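Local coordinates for single-stranded DNA specific exonuclease RecJ (Thermus thermophilus, PDB 2ZXR), which degrades single-stranded DNA in the 5' to 3' direction, using divalent metal ions such as magnesium or manganese, and has no detectable activity on single-stranded RNA, at residues V21-P29 / G39-D47; P582-L591 / V596-L605. All coordinates share one frame; numbering follows the deposited sequence.

Contact 1. Residues V21-P29 / G39-D47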
loop_
_atom_site.group_PDB
_atom_site.type_symbol
_atom_site.label_atom_id
_atom_site.label_comp_id
_atom_site.label_asym_id
_atom_site.label_seq_id
_atom_site.Cartn_x
_atom_site.Cartn_y
_atom_site.Cartn_z
ATOM N N VAL A 21 -3.714 12.561 -18.677
ATOM C CA VAL A 21 -4.117 12.409 -17.283
ATOM C C VAL A 21 -4.128 13.754 -16.571
ATOM O O VAL A 21 -5.084 14.081 -15.860
ATOM C CB VAL A 21 -3.200 11.406 -16.547
ATOM C CG1 VAL A 21 -3.535 11.369 -15.067
ATOM C CG2 VAL A 21 -3.391 9.999 -17.159
ATOM N N MET A 22 -3.086 14.550 -16.785
ATOM C CA MET A 22 -3.019 15.855 -16.160
ATOM C C MET A 22 -4.219 16.724 -16.545
ATOM O O MET A 22 -4.738 17.500 -15.732
ATOM C CB MET A 22 -1.751 16.584 -16.579
ATOM C CG MET A 22 -0.482 16.101 -15.914
ATOM S SD MET A 22 0.842 17.264 -16.243
ATOM C CE MET A 22 1.325 16.723 -17.818
ATOM N N ALA A 23 -4.631 16.615 -17.803
ATOM C CA ALA A 23 -5.747 17.406 -18.305
ATOM C C ALA A 23 -7.086 16.899 -17.810
ATOM O O ALA A 23 -7.913 17.672 -17.345
ATOM C CB ALA A 23 -5.737 17.421 -19.832
ATOM N N ALA A 24 -7.287 15.591 -17.905
ATOM C CA ALA A 24 -8.545 14.972 -17.517
ATOM C C ALA A 24 -8.795 14.888 -16.021
ATOM O O ALA A 24 -9.913 14.592 -15.603
ATOM C CB ALA A 24 -8.655 13.580 -18.152
ATOM N N LEU A 25 -7.768 15.117 -15.208
ATOM C CA LEU A 25 -7.960 15.083 -13.764
ATOM C C LEU A 25 -7.634 16.444 -13.168
ATOM O O LEU A 25 -7.800 16.661 -11.967
ATOM C CB LEU A 25 -7.081 14.024 -13.114
ATOM C CG LEU A 25 -7.306 12.570 -13.522
ATOM C CD1 LEU A 25 -6.463 11.696 -12.600
ATOM C CD2 LEU A 25 -8.774 12.195 -13.421
ATOM N N GLU A 26 -7.166 17.356 -14.015
ATOM C CA GLU A 26 -6.817 18.698 -13.581
ATOM C C GLU A 26 -5.764 18.711 -12.461
ATOM O O GLU A 26 -5.988 19.290 -11.401
ATOM C CB GLU A 26 -8.081 19.427 -13.122
ATOM C CG GLU A 26 -9.241 19.296 -14.121
ATOM C CD GLU A 26 -10.488 20.081 -13.708
ATOM O OE1 GLU A 26 -10.431 21.337 -13.671
ATOM O OE2 GLU A 26 -11.523 19.439 -13.421
ATOM N N VAL A 27 -4.617 18.076 -12.703
ATOM C CA VAL A 27 -3.546 18.039 -11.710
ATOM C C VAL A 27 -2.171 18.186 -12.347
ATOM O O VAL A 27 -2.002 17.982 -13.547
ATOM C CB VAL A 27 -3.561 16.693 -10.901
ATOM C CG1 VAL A 27 -4.890 16.536 -10.147
ATOM C CG2 VAL A 27 -3.348 15.503 -11.851
ATOM N N GLY A 28 -1.191 18.553 -11.532
ATOM C CA GLY A 28 0.169 18.669 -12.014
ATOM C C GLY A 28 0.780 17.320 -12.381
ATOM O O GLY A 28 0.138 16.273 -12.226
ATOM N N PRO A 29 2.038 17.310 -12.865
ATOM C CA PRO A 29 2.761 16.094 -13.272
ATOM C C PRO A 29 3.041 15.020 -12.191
ATOM O O PRO A 29 2.997 13.844 -12.484
ATOM C CB PRO A 29 4.042 16.649 -13.910
ATOM C CG PRO A 29 4.295 17.920 -13.128
ATOM C CD PRO A 29 2.888 18.511 -12.978
ATOM N N GLY A 39 -3.718 3.384 -12.575
ATOM C CA GLY A 39 -4.772 3.186 -13.554
ATOM C C GLY A 39 -5.882 4.220 -13.575
ATOM O O GLY A 39 -6.915 3.985 -14.202
ATOM N N PHE A 40 -5.709 5.351 -12.894
ATOM C CA PHE A 40 -6.743 6.388 -12.915
ATOM C C PHE A 40 -6.527 7.272 -14.143
ATOM O O PHE A 40 -5.543 8.003 -14.218
ATOM C CB PHE A 40 -6.694 7.241 -11.641
ATOM C CG PHE A 40 -7.025 6.476 -10.384
ATOM C CD1 PHE A 40 -6.038 5.787 -9.692
ATOM C CD2 PHE A 40 -8.331 6.432 -9.904
ATOM C CE1 PHE A 40 -6.343 5.064 -8.538
ATOM C CE2 PHE A 40 -8.647 5.712 -8.751
ATOM C CZ PHE A 40 -7.651 5.028 -8.068
ATOM N N ARG A 41 -7.449 7.207 -15.101
ATOM C CA ARG A 41 -7.326 7.981 -16.331
ATOM C C ARG A 41 -8.348 9.100 -16.506
ATOM O O ARG A 41 -7.988 10.200 -16.919
ATOM C CB ARG A 41 -7.384 7.043 -17.543
ATOM C CG ARG A 41 -6.359 5.912 -17.499
ATOM C CD ARG A 41 -4.968 6.413 -17.098
ATOM N NE ARG A 41 -4.013 5.323 -16.882
ATOM C CZ ARG A 41 -3.425 4.634 -17.856
ATOM N NH1 ARG A 41 -2.573 3.657 -17.557
ATOM N NH2 ARG A 41 -3.682 4.927 -19.129
ATOM N N ARG A 42 -9.614 8.823 -16.200
ATOM C CA ARG A 42 -10.680 9.821 -16.331
ATOM C C ARG A 42 -11.207 10.182 -14.946
ATOM O O ARG A 42 -10.929 9.470 -13.981
ATOM C CB ARG A 42 -11.820 9.258 -17.181
ATOM C CG ARG A 42 -11.352 8.596 -18.463
ATOM C CD ARG A 42 -12.516 8.109 -19.291
ATOM N NE ARG A 42 -13.342 7.139 -18.576
ATOM C CZ ARG A 42 -12.929 5.933 -18.189
ATOM N NH1 ARG A 42 -11.686 5.529 -18.440
ATOM N NH2 ARG A 42 -13.768 5.119 -17.553
ATOM N N LYS A 43 -11.959 11.278 -14.841
ATOM C CA LYS A 43 -12.504 11.696 -13.548
ATOM C C LYS A 43 -13.346 10.617 -12.868
ATOM O O LYS A 43 -13.342 10.501 -11.641
ATOM C CB LYS A 43 -13.355 12.959 -13.693
ATOM C CG LYS A 43 -12.572 14.261 -13.765
ATOM C CD LYS A 43 -13.507 15.459 -13.602
ATOM C CE LYS A 43 -12.791 16.784 -13.840
ATOM N NZ LYS A 43 -11.658 16.980 -12.901
ATOM N N GLU A 44 -14.064 9.826 -13.661
ATOM C CA GLU A 44 -14.919 8.771 -13.112
ATOM C C GLU A 44 -14.162 7.559 -12.570
ATOM O O GLU A 44 -14.772 6.626 -12.036
ATOM C CB GLU A 44 -15.961 8.318 -14.158
ATOM C CG GLU A 44 -15.461 8.265 -15.604
ATOM C CD GLU A 44 -15.766 9.543 -16.389
ATOM O OE1 GLU A 44 -16.955 9.781 -16.701
ATOM O OE2 GLU A 44 -14.822 10.312 -16.691
ATOM N N ASP A 45 -12.837 7.569 -12.703
ATOM C CA ASP A 45 -12.007 6.468 -12.212
ATOM C C ASP A 45 -11.661 6.769 -10.758
ATOM O O ASP A 45 -11.283 5.881 -9.988
ATOM C CB ASP A 45 -10.716 6.366 -13.028
ATOM C CG ASP A 45 -10.971 6.312 -14.530
ATOM O OD1 ASP A 45 -12.053 6.771 -14.963
ATOM O OD2 ASP A 45 -10.082 5.831 -15.277
ATOM N N LEU A 46 -11.782 8.043 -10.404
ATOM C CA LEU A 46 -11.507 8.500 -9.054
ATOM C C LEU A 46 -12.740 8.252 -8.214
ATOM O O LEU A 46 -12.662 7.986 -7.010
ATOM C CB LEU A 46 -11.189 9.988 -9.066
ATOM C CG LEU A 46 -9.804 10.320 -9.608
ATOM C CD1 LEU A 46 -9.596 11.829 -9.537
ATOM C CD2 LEU A 46 -8.745 9.586 -8.778
ATOM N N ASP A 47 -13.892 8.350 -8.864
ATOM C CA ASP A 47 -15.149 8.115 -8.190
ATOM C C ASP A 47 -15.978 7.106 -8.937
ATOM O O ASP A 47 -16.988 7.436 -9.558
ATOM C CB ASP A 47 -15.929 9.410 -8.007
ATOM C CG ASP A 47 -15.801 9.946 -6.602
ATOM O OD1 ASP A 47 -14.690 10.410 -6.266
ATOM O OD2 ASP A 47 -16.797 9.879 -5.832
#

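Contact 2. Residues P582-L591 / V596-L605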
loop_
_atom_site.group_PDB
_atom_site.type_symbol
_atom_site.label_atom_id
_atom_site.label_comp_id
_atom_site.label_asym_id
_atom_site.label_seq_id
_atom_site.Cartn_x
_atom_site.Cartn_y
_atom_site.Cartn_z
ATOM N N PRO A 582 26.003 15.306 -32.966
ATOM C CA PRO A 582 25.641 14.301 -31.955
ATOM C C PRO A 582 25.535 12.843 -32.410
ATOM O O PRO A 582 25.948 11.930 -31.690
ATOM C CB PRO A 582 24.327 14.839 -31.393
ATOM C CG PRO A 582 23.722 15.578 -32.589
ATOM C CD PRO A 582 24.934 16.316 -33.114
ATOM N N GLU A 583 24.982 12.611 -33.594
ATOM C CA GLU A 583 24.840 11.244 -34.086
ATOM C C GLU A 583 26.210 10.603 -34.382
ATOM O O GLU A 583 26.304 9.389 -34.606
ATOM C CB GLU A 583 23.958 11.209 -35.343
ATOM C CG GLU A 583 24.574 11.926 -36.533
ATOM C CD GLU A 583 24.261 13.410 -36.567
ATOM O OE1 GLU A 583 23.934 13.996 -35.507
ATOM O OE2 GLU A 583 24.361 13.994 -37.672
ATOM N N GLU A 584 27.279 11.393 -34.400
ATOM C CA GLU A 584 28.566 10.753 -34.630
ATOM C C GLU A 584 29.577 10.931 -33.492
ATOM O O GLU A 584 30.505 10.142 -33.371
ATOM C CB GLU A 584 29.161 11.142 -35.998
ATOM C CG GLU A 584 29.686 12.537 -36.152
ATOM C CD GLU A 584 29.893 12.883 -37.635
ATOM O OE1 GLU A 584 30.789 13.699 -37.952
ATOM O OE2 GLU A 584 29.143 12.337 -38.481
ATOM N N ALA A 585 29.398 11.941 -32.653
ATOM C CA ALA A 585 30.295 12.121 -31.514
ATOM C C ALA A 585 29.911 11.147 -30.376
ATOM O O ALA A 585 28.736 11.016 -30.022
ATOM C CB ALA A 585 30.199 13.535 -31.004
ATOM N N GLY A 586 30.898 10.468 -29.809
ATOM C CA GLY A 586 30.626 9.586 -28.690
ATOM C C GLY A 586 30.680 10.345 -27.356
ATOM O O GLY A 586 30.490 9.757 -26.281
ATOM N N LEU A 587 30.953 11.652 -27.412
ATOM C CA LEU A 587 31.031 12.477 -26.199
ATOM C C LEU A 587 30.213 13.750 -26.386
ATOM O O LEU A 587 30.379 14.445 -27.388
ATOM C CB LEU A 587 32.483 12.865 -25.910
ATOM C CG LEU A 587 32.665 13.708 -24.655
ATOM C CD1 LEU A 587 32.455 12.795 -23.433
ATOM C CD2 LEU A 587 34.054 14.349 -24.623
ATOM N N TRP A 588 29.340 14.065 -25.431
ATOM C CA TRP A 588 28.500 15.264 -25.556
ATOM C C TRP A 588 28.743 16.203 -24.401
ATOM O O TRP A 588 28.961 15.765 -23.268
ATOM C CB TRP A 588 26.998 14.896 -25.582
ATOM C CG TRP A 588 26.506 14.046 -26.754
ATOM C CD1 TRP A 588 27.208 13.681 -27.876
ATOM C CD2 TRP A 588 25.184 13.504 -26.921
ATOM N NE1 TRP A 588 26.401 12.946 -28.732
ATOM C CE2 TRP A 588 25.158 12.824 -28.165
ATOM C CE3 TRP A 588 24.023 13.527 -26.141
ATOM C CZ2 TRP A 588 24.012 12.171 -28.639
ATOM C CZ3 TRP A 588 22.877 12.875 -26.621
ATOM C CH2 TRP A 588 22.887 12.211 -27.853
ATOM N N LEU A 589 28.699 17.498 -24.677
ATOM C CA LEU A 589 28.913 18.489 -23.636
ATOM C C LEU A 589 27.607 19.221 -23.365
ATOM O O LEU A 589 27.575 20.195 -22.630
ATOM C CB LEU A 589 29.978 19.486 -24.081
ATOM C CG LEU A 589 31.360 18.902 -24.348
ATOM C CD1 LEU A 589 32.319 20.022 -24.760
ATOM C CD2 LEU A 589 31.874 18.208 -23.091
ATOM N N GLY A 590 26.534 18.744 -23.985
ATOM C CA GLY A 590 25.249 19.374 -23.818
ATOM C C GLY A 590 24.234 18.448 -24.431
ATOM O O GLY A 590 24.584 17.358 -24.911
ATOM N N LEU A 591 22.980 18.887 -24.434
ATOM C CA LEU A 591 21.887 18.079 -24.939
ATOM C C LEU A 591 21.442 18.462 -26.342
ATOM O O LEU A 591 21.223 19.638 -26.631
ATOM C CB LEU A 591 20.680 18.197 -23.985
ATOM C CG LEU A 591 20.971 17.984 -22.499
ATOM C CD1 LEU A 591 19.682 18.084 -21.692
ATOM C CD2 LEU A 591 21.610 16.628 -22.306
ATOM N N VAL A 596 18.513 11.489 -30.633
ATOM C CA VAL A 596 19.627 10.891 -31.343
ATOM C C VAL A 596 19.805 9.537 -30.654
ATOM O O VAL A 596 20.492 9.434 -29.631
ATOM C CB VAL A 596 20.900 11.740 -31.207
ATOM C CG1 VAL A 596 22.021 11.119 -32.041
ATOM C CG2 VAL A 596 20.627 13.168 -31.676
ATOM N N LEU A 597 19.147 8.520 -31.202
ATOM C CA LEU A 597 19.172 7.172 -30.638
ATOM C C LEU A 597 20.076 6.215 -31.416
ATOM O O LEU A 597 20.600 6.571 -32.465
ATOM C CB LEU A 597 17.740 6.627 -30.553
ATOM C CG LEU A 597 16.779 7.497 -29.711
ATOM C CD1 LEU A 597 15.406 6.851 -29.623
ATOM C CD2 LEU A 597 17.359 7.678 -28.306
ATOM N N GLY A 598 20.251 4.998 -30.905
ATOM C CA GLY A 598 21.153 4.063 -31.560
ATOM C C GLY A 598 22.522 4.734 -31.528
ATOM O O GLY A 598 23.244 4.811 -32.527
ATOM N N ARG A 599 22.876 5.210 -30.340
ATOM C CA ARG A 599 24.106 5.950 -30.114
ATOM C C ARG A 599 25.097 5.351 -29.136
ATOM O O ARG A 599 26.169 4.884 -29.527
ATOM C CB ARG A 599 23.748 7.359 -29.609
ATOM C CG ARG A 599 23.270 8.315 -30.675
ATOM C CD ARG A 599 24.457 9.007 -31.332
ATOM N NE ARG A 599 25.470 8.055 -31.774
ATOM C CZ ARG A 599 26.750 8.368 -31.968
ATOM N NH1 ARG A 599 27.160 9.613 -31.758
ATOM N NH2 ARG A 599 27.619 7.438 -32.369
ATOM N N ARG A 600 24.726 5.381 -27.865
ATOM C CA ARG A 600 25.576 4.930 -26.764
ATOM C C ARG A 600 26.649 6.004 -26.678
ATOM O O ARG A 600 27.682 5.969 -27.372
ATOM C CB ARG A 600 26.202 3.570 -27.017
ATOM C CG ARG A 600 26.557 2.818 -25.713
ATOM C CD ARG A 600 27.621 3.537 -24.868
ATOM N NE ARG A 600 28.031 2.764 -23.684
ATOM C CZ ARG A 600 29.004 3.119 -22.836
ATOM N NH1 ARG A 600 29.293 2.351 -21.794
ATOM N NH2 ARG A 600 29.691 4.236 -23.021
ATOM N N VAL A 601 26.376 6.984 -25.830
ATOM C CA VAL A 601 27.270 8.116 -25.678
ATOM C C VAL A 601 27.510 8.495 -24.231
ATOM O O VAL A 601 26.803 8.039 -23.322
ATOM C CB VAL A 601 26.692 9.338 -26.422
ATOM C CG1 VAL A 601 26.607 9.040 -27.906
ATOM C CG2 VAL A 601 25.287 9.674 -25.875
ATOM N N GLU A 602 28.522 9.335 -24.024
ATOM C CA GLU A 602 28.851 9.814 -22.687
ATOM C C GLU A 602 28.447 11.269 -22.707
ATOM O O GLU A 602 28.769 12.006 -23.648
ATOM C CB GLU A 602 30.336 9.647 -22.408
ATOM C CG GLU A 602 30.690 8.189 -22.310
ATOM C CD GLU A 602 32.124 7.989 -21.936
ATOM O OE1 GLU A 602 32.910 7.633 -22.836
ATOM O OE2 GLU A 602 32.470 8.199 -20.754
ATOM N N VAL A 603 27.708 11.670 -21.680
ATOM C CA VAL A 603 27.198 13.013 -21.647
ATOM C C VAL A 603 27.594 13.792 -20.427
ATOM O O VAL A 603 27.503 13.312 -19.300
ATOM C CB VAL A 603 25.660 12.990 -21.758
ATOM C CG1 VAL A 603 25.103 14.405 -21.795
ATOM C CG2 VAL A 603 25.256 12.187 -22.988
ATOM N N ALA A 604 28.056 15.005 -20.670
ATOM C CA ALA A 604 28.444 15.902 -19.604
ATOM C C ALA A 604 27.591 17.152 -19.824
ATOM O O ALA A 604 27.110 17.402 -20.931
ATOM C CB ALA A 604 29.933 16.241 -19.710
ATOM N N LEU A 605 27.376 17.918 -18.767
ATOM C CA LEU A 605 26.597 19.138 -18.897
ATOM C C LEU A 605 27.548 20.242 -18.535
ATOM O O LEU A 605 27.926 21.082 -19.360
ATOM C CB LEU A 605 25.443 19.146 -17.907
ATOM C CG LEU A 605 24.396 18.059 -18.095
ATOM C CD1 LEU A 605 23.441 18.108 -16.901
ATOM C CD2 LEU A 605 23.683 18.255 -19.433
HETATM O O HOH W 1 31.898 7.417 -25.955
#

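Contact 1. Residues V21-P29 / G39-D47
Leu25, near the end of helix 15-25, lays its side chain along the backbone of the 39-47 loop. CB itself stands beside the loop, but chi1 of -62° sets CG anti to the carbonyl carbon, and from CG outward every atom meets the other segment. Leu25 CG passes Arg41 O at 4.2 Å. Leu25 CD1 lies 4.1 Å from Phe40 O. Leu25 CD2 presses on the carbonyl carbon of Arg42, 3.5 Å from C. The same Leu25 CD2 meets Leu46 CD1 at 4.0 Å, and both leucines also rest on Tyr35 of helix 29-37. Further up the helix, Val21 CG2 touches Arg41 CD at 3.9 Å, while the guanidinium of that arginine goes on to a cation-pi contact with Trp36. At the exposed edge, Lys43 CG runs past Ala24 O at 3.2 Å. The lysine then stays extended until a bend at chi4 (-59°) turns NZ onto Glu26. The salt bridge uses the anti lone pair of OE2; the modelled Lys43 NZ to Glu26 OE2 distance of 2.5 Å is unusually short and doubtful. Behind the contact, Asp45 holds the loop in shape: Arg41 N and Arg42 N both donate to its OD2, from the same face of the carboxylate, and OD1 lies over the Arg42 guanidinium face, held by charge alone. Leu46 O is taken by Arg230 and Lys234. The chemistry is thus divided: helix methyls meet a loop backbone whose N-H groups are partly satisfied from its own side, and a single ion pair at the exposed edge ties the segments together.

Contact 2. Residues P582-L591 / V596-L605
Trp588 and Val601 make the dense part of this contact: Val601 CG2 sits 3.7 Å from the centroid of the six-membered Trp588 ring, 4° off its normal, a CH-pi contact. With CG1 anti to the carbonyl carbon (chi1 -63°), CG2 falls between the backbone N and the carbonyl carbon, against the ring. Val603 CG2 comes within 3.6 Å of Trp588 CE3, and Val596 CB approaches Trp588 CH2 at 3.9 Å. The indole nitrogen is fixed too: Trp588 NE1 donates to Pro582 O at 3.2 Å, on a lone pair in the carbonyl plane. Arg599 NH1 reaches Pro582 O as well, at 2.6 Å; this guanidinium is modelled too tightly against Glu583 O, so the length is doubtful, but Pro582 O receives two donors.

Toward solvent the fit is looser. Glu583 still touches Val596 CG1 with its CA and CB while its carboxylate end leads off, Glu584 points away from 596-605, and a water bridges Gly586 O and Glu602 OE1, the latter also salt-bridged to Arg552.

Between these sides runs a parallel strand ladder: Glu602 N gives to Gly586 O, Trp588 N to Glu602 O at 2.8 Å, and Ala604 N to Trp588 O. Tyr560 and Tyr542 continue the ladder on the neighbouring strands. Helix 643-655 packs against Val603 and Leu591, helix 546-554 against Leu589 and Ala604: neighbouring parallel strands inside a helix-flanked alpha/beta sheet of the RecJ C-terminal domain.

Neither contact touches the metal site, and they share no element: their centres lie 36 Å apart and their nearest atoms about 18 Å apart. Contact 1 joins a helix end to an irregular loop near the N-terminus, and contact 2 pairs two inner strands of a sheet in the C-terminal domain. Both are partly buried. The first is the smaller, and has no backbone hydrogen bond across it; aliphatic contact and one surface ion pair do the joining. In the second, regular main-chain bonds set the register, an aromatic ring fills the buried side, and an arginine bonds to a carbonyl instead of a carboxylate.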